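Local coordinates for protein INRS (Synechocystis sp., PDB 5FMN) that responds to nickel and probably acts as a DNA-binding transcriptional repressor of the CsoR-like family, the deposited chain being its all-helical metal-sensitive repressor part, at residues 34-37 with 38-42. Residues are numbered along the deposited sequence; the frame is centred on the assembly and turned at random. Where two conformers were deposited one is given.
Sequences SRIE and GHIRG
Ile36 and Ile40 lie one turn apart on helix 26-48, the first helix of the three-helix CsoR-like subunit, and touch through methyl groups, Ile36 CG2 standing 4.2 Å from Ile40 CD1. CG2 of Ile36 is anti to the backbone N (chi1 -74° for CG1), which brings this branch to its neighbour. Both isoleucines are buried: Ile36 also packs on Ala66 and Val70 of helix 53-89, and both meet Ile40 of the second subunit, so this face of the helix belongs to the subunit interface. Four successive alpha-helical i to i+4 hydrogen bonds hold the turn, Ser34 O accepting from Gly38 N at 3.0 Å and Ile36 O from Ile40 N at 2.9 Å. The bond from His39 N to Arg35 O is the most bent of them, with an N-H...O angle of 139°. Glu37 O takes the NH of Arg41, but the two side chains do not pair within the helix; Glu37 OE2 is 5.7 Å from Arg41 NH1. The salt-bridge partner of Arg41 NH1 is instead Glu37 OE2 of the second subunit. His39 turns its ring edge to the backbone, CD2 lying 3.7 Å from Arg35 O, which sits in the ring plane.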
loop_
_atom_site.group_PDB
_atom_site.type_symbol
_atom_site.label_atom_id
_atom_site.label_comp_id
_atom_site.label_asym_id
_atom_site.label_seq_id
_atom_site.Cartn_x
_atom_site.Cartn_y
_atom_site.Cartn_z
ATOM N N SER B 34 -14.901 -3.561 17.853
ATOM C CA SER B 34 -16.033 -4.491 17.870
ATOM C C SER B 34 -16.749 -4.515 16.575
ATOM O O SER B 34 -17.057 -5.590 16.098
ATOM C CB SER B 34 -16.997 -4.147 18.989
ATOM O OG SER B 34 -16.315 -4.373 20.224
ATOM N N ARG B 35 -16.904 -3.339 15.955
ATOM C CA ARG B 35 -17.506 -3.233 14.613
ATOM C C ARG B 35 -16.685 -3.956 13.564
ATOM O O ARG B 35 -17.224 -4.595 12.669
ATOM C CB ARG B 35 -17.673 -1.769 14.169
ATOM C CG ARG B 35 -18.919 -1.058 14.689
ATOM C CD ARG B 35 -19.047 0.318 14.069
ATOM N NE ARG B 35 -20.398 0.663 13.599
ATOM C CZ ARG B 35 -20.706 0.932 12.323
ATOM N NH1 ARG B 35 -19.760 0.899 11.386
ATOM N NH2 ARG B 35 -21.965 1.225 11.983
ATOM N N ILE B 36 -15.374 -3.846 13.660
ATOM C CA ILE B 36 -14.471 -4.523 12.707
ATOM C C ILE B 36 -14.520 -6.046 12.843
ATOM O O ILE B 36 -14.593 -6.770 11.842
ATOM C CB ILE B 36 -13.052 -4.024 12.940
ATOM C CG1 ILE B 36 -12.937 -2.620 12.388
ATOM C CG2 ILE B 36 -12.036 -4.963 12.346
ATOM C CD1 ILE B 36 -11.667 -1.919 12.832
ATOM N N GLU B 37 -14.570 -6.512 14.087
ATOM C CA GLU B 37 -14.829 -7.922 14.406
ATOM C C GLU B 37 -16.126 -8.467 13.780
ATOM O O GLU B 37 -16.135 -9.535 13.156
ATOM C CB GLU B 37 -14.902 -8.079 15.937
ATOM C CG GLU B 37 -14.586 -9.469 16.431
ATOM C CD GLU B 37 -15.080 -9.697 17.838
ATOM O OE1 GLU B 37 -14.934 -8.767 18.668
ATOM O OE2 GLU B 37 -15.597 -10.816 18.099
ATOM N N GLY B 38 -17.225 -7.732 13.983
ATOM C CA GLY B 38 -18.529 -8.081 13.387
ATOM C C GLY B 38 -18.494 -8.109 11.868
ATOM O O GLY B 38 -19.154 -8.904 11.232
ATOM N N HIS B 39 -17.684 -7.243 11.299
ATOM C CA HIS B 39 -17.538 -7.141 9.867
ATOM C C HIS B 39 -16.726 -8.283 9.291
ATOM O O HIS B 39 -16.985 -8.730 8.177
ATOM C CB HIS B 39 -16.822 -5.851 9.558
ATOM C CG HIS B 39 -17.639 -4.878 8.791
ATOM N ND1 HIS B 39 -17.682 -4.862 7.414
ATOM C CD2 HIS B 39 -18.434 -3.867 9.219
ATOM C CE1 HIS B 39 -18.471 -3.877 7.025
ATOM N NE2 HIS B 39 -18.949 -3.269 8.100
ATOM N N ILE B 40 -15.738 -8.751 10.042
ATOM C CA ILE B 40 -15.003 -9.954 9.638
ATOM C C ILE B 40 -15.844 -11.207 9.728
ATOM O O ILE B 40 -15.749 -12.085 8.873
ATOM C CB ILE B 40 -13.717 -10.132 10.451
ATOM C CG1 ILE B 40 -12.612 -9.417 9.730
ATOM C CG2 ILE B 40 -13.299 -11.583 10.582
ATOM C CD1 ILE B 40 -11.652 -8.801 10.703
ATOM N N ARG B 41 -16.665 -11.295 10.760
ATOM C CA ARG B 41 -17.599 -12.408 10.886
ATOM C C ARG B 41 -18.602 -12.407 9.701
ATOM O O ARG B 41 -18.890 -13.459 9.102
ATOM C CB ARG B 41 -18.272 -12.267 12.252
ATOM C CG ARG B 41 -18.713 -13.549 12.867
ATOM C CD ARG B 41 -19.295 -13.274 14.230
ATOM N NE ARG B 41 -19.912 -14.483 14.751
ATOM C CZ ARG B 41 -19.258 -15.462 15.356
ATOM N NH1 ARG B 41 -17.940 -15.377 15.562
ATOM N NH2 ARG B 41 -19.936 -16.517 15.800
ATOM N N GLY B 42 -19.008 -11.214 9.261
ATOM C CA GLY B 42 -19.805 -11.057 8.043
ATOM C C GLY B 42 -19.164 -11.577 6.766
ATOM O O GLY B 42 -19.815 -12.226 5.961
#